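Local coordinates for alpha-acetolactate decarboxylase (Bacillus subtilis subsp. subtilis str. 168, PDB 5XNE), which converts (2S)-2-acetolactate into (R)-acetoin with release of carbon dioxide, on the pathway from pyruvate to (R,R)-butane-2,3-diol, at residues B[46-51]-B[154-159]; B[117-122]-B[189-194]; B[121-126]-B[144-149]. All blocks are in the same frame, centred on the assembly; numbering follows the deposited sequence.

Contact 1: residues B[46-51]-B[154-159]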
loop_
_atom_site.group_PDB
_atom_site.type_symbol
_atom_site.label_atom_id
_atom_site.label_comp_id
_atom_site.label_asym_id
_atom_site.label_seq_id
_atom_site.Cartn_x
_atom_site.Cartn_y
_atom_site.Cartn_z
ATOM N N ILE B 46 -18.102 -9.094 -8.414
ATOM C CA ILE B 46 -18.182 -7.896 -9.233
ATOM C C ILE B 46 -19.379 -7.082 -8.773
ATOM O O ILE B 46 -20.416 -7.640 -8.428
ATOM C CB ILE B 46 -18.299 -8.246 -10.725
ATOM C CG1 ILE B 46 -18.230 -7.022 -11.612
ATOM C CG2 ILE B 46 -19.585 -9.001 -11.023
ATOM C CD1 ILE B 46 -18.261 -7.420 -13.094
ATOM N N GLY B 47 -19.233 -5.771 -8.726
ATOM C CA GLY B 47 -20.373 -4.931 -8.428
ATOM C C GLY B 47 -20.180 -3.512 -8.895
ATOM O O GLY B 47 -19.057 -3.018 -9.035
ATOM N N PHE B 48 -21.304 -2.854 -9.142
ATOM C CA PHE B 48 -21.325 -1.457 -9.535
ATOM C C PHE B 48 -22.757 -0.969 -9.314
ATOM O O PHE B 48 -23.689 -1.778 -9.246
ATOM C CB PHE B 48 -20.865 -1.265 -10.991
ATOM C CG PHE B 48 -21.437 -2.266 -11.956
ATOM C CD1 PHE B 48 -22.648 -2.023 -12.599
ATOM C CD2 PHE B 48 -20.751 -3.430 -12.249
ATOM C CE1 PHE B 48 -23.171 -2.948 -13.501
ATOM C CE2 PHE B 48 -21.263 -4.360 -13.150
ATOM C CZ PHE B 48 -22.479 -4.113 -13.783
ATOM N N ASP B 49 -22.916 0.334 -9.140
ATOM C CA ASP B 49 -24.202 0.917 -8.766
ATOM C C ASP B 49 -24.803 0.256 -7.521
ATOM O O ASP B 49 -26.027 0.194 -7.364
ATOM C CB ASP B 49 -25.177 0.822 -9.941
ATOM C CG ASP B 49 -24.665 1.539 -11.176
ATOM O OD1 ASP B 49 -24.132 2.658 -11.036
ATOM O OD2 ASP B 49 -24.792 0.970 -12.276
ATOM N N GLY B 50 -23.943 -0.239 -6.631
ATOM C CA GLY B 50 -24.393 -0.835 -5.382
ATOM C C GLY B 50 -24.874 -2.268 -5.487
ATOM O O GLY B 50 -25.277 -2.856 -4.475
ATOM N N GLU B 51 -24.820 -2.836 -6.690
ATOM C CA GLU B 51 -25.334 -4.177 -6.938
ATOM C C GLU B 51 -24.182 -5.153 -7.183
ATOM O O GLU B 51 -23.478 -5.048 -8.187
ATOM C CB GLU B 51 -26.299 -4.164 -8.130
ATOM C CG GLU B 51 -27.507 -3.248 -7.893
ATOM C CD GLU B 51 -28.489 -3.210 -9.059
ATOM O OE1 GLU B 51 -28.162 -3.736 -10.137
ATOM O OE2 GLU B 51 -29.594 -2.636 -8.885
ATOM N N THR B 154 -21.006 -5.326 -18.845
ATOM C CA THR B 154 -20.170 -4.340 -18.189
ATOM C C THR B 154 -18.850 -4.965 -17.786
ATOM O O THR B 154 -18.839 -6.000 -17.139
ATOM C CB THR B 154 -20.858 -3.771 -16.935
ATOM O OG1 THR B 154 -22.073 -3.107 -17.315
ATOM C CG2 THR B 154 -19.948 -2.779 -16.193
ATOM N N ILE B 155 -17.750 -4.341 -18.193
ATOM C CA ILE B 155 -16.431 -4.656 -17.641
ATOM C C ILE B 155 -16.128 -3.598 -16.598
ATOM O O ILE B 155 -16.308 -2.411 -16.837
ATOM C CB ILE B 155 -15.341 -4.673 -18.706
ATOM C CG1 ILE B 155 -15.537 -5.864 -19.651
ATOM C CG2 ILE B 155 -13.957 -4.724 -18.057
ATOM C CD1 ILE B 155 -14.517 -5.946 -20.774
ATOM N N VAL B 156 -15.681 -4.028 -15.429
ATOM C CA VAL B 156 -15.485 -3.136 -14.307
ATOM C C VAL B 156 -14.270 -3.570 -13.485
ATOM O O VAL B 156 -14.044 -4.767 -13.271
ATOM C CB VAL B 156 -16.743 -3.132 -13.469
ATOM C CG1 VAL B 156 -17.135 -4.476 -13.324
ATOM C CG2 VAL B 156 -16.490 -2.728 -12.119
ATOM N N GLY B 157 -13.490 -2.597 -13.032
ATOM C CA GLY B 157 -12.340 -2.927 -12.207
ATOM C C GLY B 157 -11.515 -1.710 -11.899
ATOM O O GLY B 157 -12.035 -0.598 -11.810
ATOM N N PHE B 158 -10.214 -1.932 -11.720
ATOM C CA PHE B 158 -9.335 -0.889 -11.214
ATOM C C PHE B 158 -8.027 -0.840 -11.973
ATOM O O PHE B 158 -7.535 -1.859 -12.462
ATOM C CB PHE B 158 -9.036 -1.108 -9.728
ATOM C CG PHE B 158 -10.249 -1.023 -8.846
ATOM C CD1 PHE B 158 -10.711 0.208 -8.402
ATOM C CD2 PHE B 158 -10.926 -2.172 -8.462
ATOM C CE1 PHE B 158 -11.826 0.299 -7.590
ATOM C CE2 PHE B 158 -12.051 -2.088 -7.647
ATOM C CZ PHE B 158 -12.493 -0.853 -7.203
ATOM N N LEU B 159 -7.483 0.369 -12.073
ATOM C CA LEU B 159 -6.084 0.549 -12.457
ATOM C C LEU B 159 -5.276 0.865 -11.210
ATOM O O LEU B 159 -5.611 1.770 -10.443
ATOM C CB LEU B 159 -5.909 1.659 -13.494
ATOM C CG LEU B 159 -4.465 1.685 -14.047
ATOM C CD1 LEU B 159 -4.204 0.749 -15.258
ATOM C CD2 LEU B 159 -4.008 3.092 -14.313
#
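Ile46 and Phe48, on the strand that leads into a tight beta hairpin, pack with their side chains against Thr154 and Val156 of a second strand. The two short strands run at 95° to each other, and their axes come within 7.7 Å. The contact is buried and made by side chains, without hydrogen bonding between the segments. Phe48 and Thr154 reach toward each other tip to tip. Thr154 CG2 stands over one face of the ring as a CH-pi contact, 3.9 Å from the centroid of Phe48 and displaced toward the rim. Thr154 CB closes on the far corner of the ring, 3.6 Å from Phe48 CZ. The Phe48 side chain leaves its strand toward 154-159, with CG between the backbone N and the carbonyl carbon (chi1 44°). Asp49 OD2 lies in the ring plane at its edge and is also salt-bridged to Arg113. The hydroxyl of Thr154 is held by Asp115. Val156 crosses the ring obliquely, with CG1 3.9 Å from Phe48 CD2. Its CG1 is modelled too close to Ile46, so the fine detail of that pair is doubtful. An alanine in place of Phe48 would probably leave Thr154 CG2 without its aromatic face and open a gap beside Val156. The hairpin end is a type I' turn from Phe48 to Glu51. It is closed by Glu51 N to Phe48 O at 3.0 Å and by Phe48 N to Glu51 O at 3.2 Å. Phe48 also touches Phe33 and Ile177, so strands 33-37 and 171-178 help to enclose it. The side chain of Ile46 is about 9 Å from the zinc ion. The near-perpendicular crossing of two strands that meet mainly through side chains is consistent with orthogonal beta packing.

Contact 2: residues B[117-122]-B[189-194]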
loop_
_atom_site.group_PDB
_atom_site.type_symbol
_atom_site.label_atom_id
_atom_site.label_comp_id
_atom_site.label_asym_id
_atom_site.label_seq_id
_atom_site.Cartn_x
_atom_site.Cartn_y
_atom_site.Cartn_z
ATOM N N LEU B 117 -21.162 -3.245 -25.807
ATOM C CA LEU B 117 -21.118 -4.531 -26.488
ATOM C C LEU B 117 -19.697 -4.933 -26.816
ATOM O O LEU B 117 -18.918 -4.151 -27.351
ATOM C CB LEU B 117 -21.956 -4.503 -27.772
ATOM C CG LEU B 117 -23.442 -4.782 -27.552
ATOM C CD1 LEU B 117 -24.139 -3.643 -26.805
ATOM C CD2 LEU B 117 -24.154 -5.108 -28.865
ATOM N N PHE B 118 -19.369 -6.174 -26.494
ATOM C CA PHE B 118 -18.032 -6.676 -26.707
ATOM C C PHE B 118 -18.040 -7.757 -27.751
ATOM O O PHE B 118 -18.822 -8.696 -27.666
ATOM C CB PHE B 118 -17.465 -7.201 -25.398
ATOM C CG PHE B 118 -17.527 -6.196 -24.304
ATOM C CD1 PHE B 118 -18.641 -6.107 -23.496
ATOM C CD2 PHE B 118 -16.494 -5.307 -24.119
ATOM C CE1 PHE B 118 -18.718 -5.165 -22.509
ATOM C CE2 PHE B 118 -16.562 -4.372 -23.128
ATOM C CZ PHE B 118 -17.680 -4.302 -22.321
ATOM N N LYS B 119 -17.177 -7.608 -28.744
ATOM C CA LYS B 119 -17.030 -8.635 -29.760
ATOM C C LYS B 119 -16.553 -9.935 -29.124
ATOM O O LYS B 119 -17.078 -11.009 -29.421
ATOM C CB LYS B 119 -16.059 -8.187 -30.847
ATOM C CG LYS B 119 -15.877 -9.212 -31.942
ATOM C CD LYS B 119 -15.174 -8.605 -33.130
ATOM C CE LYS B 119 -15.203 -9.546 -34.319
ATOM N NZ LYS B 119 -14.643 -10.879 -33.977
ATOM N N LYS B 120 -15.555 -9.825 -28.248
ATOM C CA LYS B 120 -15.064 -10.965 -27.481
ATOM C C LYS B 120 -14.814 -10.555 -26.035
ATOM O O LYS B 120 -14.397 -9.432 -25.770
ATOM C CB LYS B 120 -13.764 -11.523 -28.065
ATOM C CG LYS B 120 -13.826 -11.945 -29.527
ATOM C CD LYS B 120 -12.478 -12.489 -29.987
ATOM C CE LYS B 120 -12.216 -12.164 -31.456
ATOM N NZ LYS B 120 -12.685 -10.791 -31.822
ATOM N N VAL B 121 -15.094 -11.467 -25.111
ATOM C CA VAL B 121 -14.569 -11.376 -23.747
ATOM C C VAL B 121 -14.118 -12.768 -23.347
ATOM O O VAL B 121 -14.860 -13.738 -23.536
ATOM C CB VAL B 121 -15.608 -10.872 -22.711
ATOM C CG1 VAL B 121 -14.943 -10.687 -21.338
ATOM C CG2 VAL B 121 -16.249 -9.578 -23.147
ATOM N N GLN B 122 -12.909 -12.884 -22.815
ATOM C CA GLN B 122 -12.488 -14.143 -22.229
ATOM C C GLN B 122 -12.339 -13.972 -20.734
ATOM O O GLN B 122 -11.681 -13.040 -20.275
ATOM C CB GLN B 122 -11.177 -14.647 -22.810
ATOM C CG GLN B 122 -10.820 -16.014 -22.259
ATOM C CD GLN B 122 -9.540 -16.565 -22.834
ATOM O OE1 GLN B 122 -8.441 -16.162 -22.445
ATOM N NE2 GLN B 122 -9.672 -17.489 -23.777
ATOM N N ASP B 189 -8.949 -11.177 -21.489
ATOM C CA ASP B 189 -8.822 -10.512 -22.780
ATOM C C ASP B 189 -10.197 -10.053 -23.239
ATOM O O ASP B 189 -11.216 -10.555 -22.763
ATOM C CB ASP B 189 -8.183 -11.453 -23.811
ATOM C CG ASP B 189 -7.751 -10.732 -25.082
ATOM O OD1 ASP B 189 -7.472 -9.515 -25.025
ATOM O OD2 ASP B 189 -7.690 -11.391 -26.140
ATOM N N TYR B 190 -10.227 -9.082 -24.144
ATOM C CA TYR B 190 -11.494 -8.602 -24.668
ATOM C C TYR B 190 -11.303 -7.763 -25.925
ATOM O O TYR B 190 -10.239 -7.201 -26.151
ATOM C CB TYR B 190 -12.236 -7.785 -23.612
ATOM C CG TYR B 190 -11.437 -6.646 -23.030
ATOM C CD1 TYR B 190 -10.554 -6.859 -21.977
ATOM C CD2 TYR B 190 -11.570 -5.357 -23.520
ATOM C CE1 TYR B 190 -9.830 -5.823 -21.439
ATOM C CE2 TYR B 190 -10.849 -4.307 -22.985
ATOM C CZ TYR B 190 -9.980 -4.548 -21.936
ATOM O OH TYR B 190 -9.253 -3.516 -21.401
ATOM N N VAL B 191 -12.351 -7.708 -26.741
ATOM C CA VAL B 191 -12.403 -6.810 -27.883
ATOM C C VAL B 191 -13.713 -6.050 -27.811
ATOM O O VAL B 191 -14.779 -6.658 -27.728
ATOM C CB VAL B 191 -12.302 -7.554 -29.227
ATOM C CG1 VAL B 191 -12.436 -6.565 -30.383
ATOM C CG2 VAL B 191 -10.995 -8.314 -29.311
ATOM N N LEU B 192 -13.626 -4.725 -27.806
ATOM C CA LEU B 192 -14.803 -3.876 -27.727
ATOM C C LEU B 192 -15.399 -3.733 -29.114
ATOM O O LEU B 192 -14.674 -3.539 -30.084
ATOM C CB LEU B 192 -14.460 -2.493 -27.158
ATOM C CG LEU B 192 -13.442 -2.460 -26.009
ATOM C CD1 LEU B 192 -13.215 -1.054 -25.501
ATOM C CD2 LEU B 192 -13.897 -3.332 -24.891
ATOM N N GLU B 193 -16.715 -3.847 -29.208
ATOM C CA GLU B 193 -17.393 -3.516 -30.450
ATOM C C GLU B 193 -17.730 -2.034 -30.379
ATOM O O GLU B 193 -17.364 -1.251 -31.256
ATOM C CB GLU B 193 -18.641 -4.373 -30.648
ATOM C CG GLU B 193 -19.386 -4.080 -31.942
ATOM C CD GLU B 193 -20.199 -5.263 -32.420
ATOM O OE1 GLU B 193 -20.113 -6.337 -31.786
ATOM O OE2 GLU B 193 -20.925 -5.124 -33.428
ATOM N N ASP B 194 -18.421 -1.661 -29.311
ATOM C CA ASP B 194 -18.625 -0.266 -28.962
ATOM C C ASP B 194 -19.002 -0.187 -27.487
ATOM O O ASP B 194 -19.719 -1.050 -26.975
ATOM C CB ASP B 194 -19.711 0.369 -29.827
ATOM C CG ASP B 194 -21.064 -0.281 -29.628
ATOM O OD1 ASP B 194 -21.788 0.132 -28.700
ATOM O OD2 ASP B 194 -21.400 -1.206 -30.401
#
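Phe118 and Leu192 lie side by side and point the same way. Leu192 CD2 sits in the plane of the Phe118 ring, at its edge, 3.4 Å from Phe118 CD2. Both side chains go to the buried side, where Leu192 also meets Phe95 of helix 92-100 and Phe118 meets Ile155. Lys120 and Val191 lie alongside each other in the same sense on the other, more open side. The lysine chain bends at its last two torsions and brings Lys120 NZ to 3.9 Å from Val191 CG2. The exact place of this amine is doubtful, since Lys120 NZ stands 2.9 Å from Lys119 NZ, another donor. Lys119 adds its CB to the same valine, 4.0 Å from Val191 CG1. The strands are antiparallel neighbours, and two classic beta bulges interrupt their pairing. In one, Lys119 and Lys120 both face Val191. Their two N-H groups turn to Val191 O, and both bonds are weak. In the other, Glu193 and Asp194 both face Leu117. Here Leu117 O is gripped by Glu193 N at 2.9 Å and by Asp194 N at 3.2 Å. Leu117 N completes this end by bonding to Asp194 O. Beyond the bulges the pairing is regular. Val191 N bonds to Lys120 O, and Gln122 N gives an almost straight bond of 2.9 Å to Asp189 O, with an angle of 176° at the hydrogen. Tyr190 and Val121 share the buried side. Tyr190 CB passes 3.5 Å from Lys120 O. The phenol extends away from strand 117-124 toward helix 92-100, where its OH is hydrogen-bonded to Glu96. Asp189, on the opposite side, forms a salt bridge with Arg92 at the start of that helix.

Contact 3: residues B[121-126]-B[144-149]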
loop_
_atom_site.group_PDB
_atom_site.type_symbol
_atom_site.label_atom_id
_atom_site.label_comp_id
_atom_site.label_asym_id
_atom_site.label_seq_id
_atom_site.Cartn_x
_atom_site.Cartn_y
_atom_site.Cartn_z
ATOM N N VAL B 121 -15.094 -11.467 -25.111
ATOM C CA VAL B 121 -14.569 -11.376 -23.747
ATOM C C VAL B 121 -14.118 -12.768 -23.347
ATOM O O VAL B 121 -14.860 -13.738 -23.536
ATOM C CB VAL B 121 -15.608 -10.872 -22.711
ATOM C CG1 VAL B 121 -14.943 -10.687 -21.338
ATOM C CG2 VAL B 121 -16.249 -9.578 -23.147
ATOM N N GLN B 122 -12.909 -12.884 -22.815
ATOM C CA GLN B 122 -12.488 -14.143 -22.229
ATOM C C GLN B 122 -12.339 -13.972 -20.734
ATOM O O GLN B 122 -11.681 -13.040 -20.275
ATOM C CB GLN B 122 -11.177 -14.647 -22.810
ATOM C CG GLN B 122 -10.820 -16.014 -22.259
ATOM C CD GLN B 122 -9.540 -16.565 -22.834
ATOM O OE1 GLN B 122 -8.441 -16.162 -22.445
ATOM N NE2 GLN B 122 -9.672 -17.489 -23.777
ATOM N N THR B 123 -12.954 -14.875 -19.985
ATOM C CA THR B 123 -12.880 -14.826 -18.533
ATOM C C THR B 123 -12.497 -16.153 -17.924
ATOM O O THR B 123 -12.533 -17.196 -18.578
ATOM C CB THR B 123 -14.221 -14.423 -17.904
ATOM O OG1 THR B 123 -15.170 -15.487 -18.085
ATOM C CG2 THR B 123 -14.757 -13.125 -18.519
ATOM N N ARG B 124 -12.140 -16.085 -16.646
ATOM C CA ARG B 124 -12.077 -17.243 -15.764
ATOM C C ARG B 124 -12.977 -17.029 -14.556
ATOM O O ARG B 124 -13.307 -15.893 -14.207
ATOM C CB ARG B 124 -10.659 -17.499 -15.267
ATOM C CG ARG B 124 -10.120 -16.368 -14.385
ATOM C CD ARG B 124 -9.939 -16.817 -12.929
ATOM N NE ARG B 124 -9.688 -15.684 -12.043
ATOM C CZ ARG B 124 -8.459 -15.320 -11.706
ATOM N NH1 ARG B 124 -7.437 -16.047 -12.179
ATOM N NH2 ARG B 124 -8.244 -14.277 -10.899
ATOM N N THR B 125 -13.357 -18.115 -13.894
ATOM C CA THR B 125 -13.971 -18.006 -12.575
ATOM C C THR B 125 -13.251 -18.961 -11.643
ATOM O O THR B 125 -13.297 -20.174 -11.842
ATOM C CB THR B 125 -15.472 -18.335 -12.576
ATOM O OG1 THR B 125 -15.669 -19.667 -13.077
ATOM C CG2 THR B 125 -16.257 -17.345 -13.430
ATOM N N VAL B 126 -12.567 -18.428 -10.640
ATOM C CA VAL B 126 -11.980 -19.309 -9.627
ATOM C C VAL B 126 -13.103 -20.101 -8.962
ATOM O O VAL B 126 -14.233 -19.613 -8.819
ATOM C CB VAL B 126 -11.172 -18.545 -8.548
ATOM C CG1 VAL B 126 -9.883 -17.961 -9.143
ATOM C CG2 VAL B 126 -12.028 -17.475 -7.882
ATOM N N PRO B 144 -12.137 -22.863 -14.726
ATOM C CA PRO B 144 -12.981 -22.750 -15.916
ATOM C C PRO B 144 -12.672 -21.459 -16.648
ATOM O O PRO B 144 -12.536 -20.408 -16.013
ATOM C CB PRO B 144 -14.400 -22.736 -15.345
ATOM C CG PRO B 144 -14.264 -23.382 -14.022
ATOM C CD PRO B 144 -12.938 -22.956 -13.498
ATOM N N ILE B 145 -12.534 -21.547 -17.963
ATOM C CA ILE B 145 -12.326 -20.376 -18.800
ATOM C C ILE B 145 -13.504 -20.252 -19.745
ATOM O O ILE B 145 -13.927 -21.233 -20.358
ATOM C CB ILE B 145 -11.007 -20.465 -19.585
ATOM C CG1 ILE B 145 -9.828 -20.596 -18.617
ATOM C CG2 ILE B 145 -10.827 -19.243 -20.484
ATOM C CD1 ILE B 145 -8.467 -20.626 -19.302
ATOM N N PHE B 146 -14.055 -19.050 -19.847
ATOM C CA PHE B 146 -15.218 -18.830 -20.690
ATOM C C PHE B 146 -14.877 -17.887 -21.831
ATOM O O PHE B 146 -14.097 -16.944 -21.670
ATOM C CB PHE B 146 -16.384 -18.267 -19.873
ATOM C CG PHE B 146 -16.800 -19.141 -18.724
ATOM C CD1 PHE B 146 -16.195 -19.014 -17.480
ATOM C CD2 PHE B 146 -17.805 -20.086 -18.883
ATOM C CE1 PHE B 146 -16.580 -19.819 -16.419
ATOM C CE2 PHE B 146 -18.196 -20.892 -17.829
ATOM C CZ PHE B 146 -17.586 -20.760 -16.596
ATOM N N ASN B 147 -15.458 -18.153 -22.996
ATOM C CA ASN B 147 -15.339 -17.233 -24.121
ATOM C C ASN B 147 -16.717 -16.745 -24.546
ATOM O O ASN B 147 -17.605 -17.538 -24.841
ATOM C CB ASN B 147 -14.618 -17.897 -25.293
ATOM C CG ASN B 147 -13.206 -18.316 -24.941
ATOM O OD1 ASN B 147 -12.300 -17.486 -24.871
ATOM N ND2 ASN B 147 -13.009 -19.613 -24.718
ATOM N N PHE B 148 -16.904 -15.433 -24.546
ATOM C CA PHE B 148 -18.175 -14.849 -24.936
ATOM C C PHE B 148 -18.004 -14.112 -26.255
ATOM O O PHE B 148 -16.951 -13.529 -26.518
ATOM C CB PHE B 148 -18.695 -13.911 -23.847
ATOM C CG PHE B 148 -18.793 -14.556 -22.496
ATOM C CD1 PHE B 148 -19.868 -15.361 -22.180
ATOM C CD2 PHE B 148 -17.802 -14.359 -21.544
ATOM C CE1 PHE B 148 -19.963 -15.961 -20.943
ATOM C CE2 PHE B 148 -17.887 -14.958 -20.303
ATOM C CZ PHE B 148 -18.967 -15.758 -19.999
ATOM N N ASP B 149 -19.034 -14.169 -27.091
ATOM C CA ASP B 149 -19.015 -13.508 -28.390
ATOM C C ASP B 149 -20.169 -12.536 -28.498
ATOM O O ASP B 149 -21.283 -12.863 -28.097
ATOM C CB ASP B 149 -19.099 -14.525 -29.529
ATOM C CG ASP B 149 -17.900 -15.438 -29.589
ATOM O OD1 ASP B 149 -16.818 -14.975 -30.013
ATOM O OD2 ASP B 149 -18.040 -16.624 -29.219
#
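Phe146 meets Thr125 edge-on: Thr125 OG1 lies in the ring plane, 3.5 Å from Phe146 CE1, and the two side chains cross at about a right angle. The Phe148 ring presents an edge too, with Thr123 OG1 near its plane and 3.5 Å from Phe148 CE2. The same Thr123 OG1 lies 3.5 Å from Phe146 CB, so one oxygen touches both phenylalanines; its hydrogen bond goes to Gly184 O. The guanidinium of Arg124 carries Val126 CG1 over one face, toward the rim. Across the strands, the side chains of Gln122 and Asn147 lie side by side, their amide planes 55° apart. Gln122 NE2 reaches a lone pair of Asn147 OD1 at 2.8 Å, in the carbonyl plane. The strands are antiparallel, and Val121-Phe148 and Thr123-Phe146 are hydrogen-bonded pairs with two backbone bonds each. Thr125 N to Pro144 O, 3.2 Å, continues the pairing past the strand end. Pro144 CD rests against Thr125 O. The side chain of Arg124 leads away, its NE salt-bridged to Glu44, and comes within about 4 Å of the zinc ion, which His173, His175 and His186 bind. Strand 117-124 lies between strand 145-149 and strand 184-192, where Arg124 has a backbone hydrogen bond with His186.

In the fold
From the N terminus, residues 46-51 come first and pack on 154-159, which closes a loop of 102 residues as contact 1. Contact 3 forms wholly within that loop, joining 121-126 to 144-149. Contact 2 begins there as well, at 117-122, but finds its partner at 189-194, so it crosses contact 1. Contacts 2 and 3 share Val121 and Gln122 and use the two edges of strand 117-124. They join it to strands 184-192 and 145-149. Contact 1 instead packs the hairpin strand 44-48 across strand 151-160, which also neighbours 117-124. Contacts 1 and 2 touch directly, with Ile155 CD1 3.5 Å from Phe118 CE2.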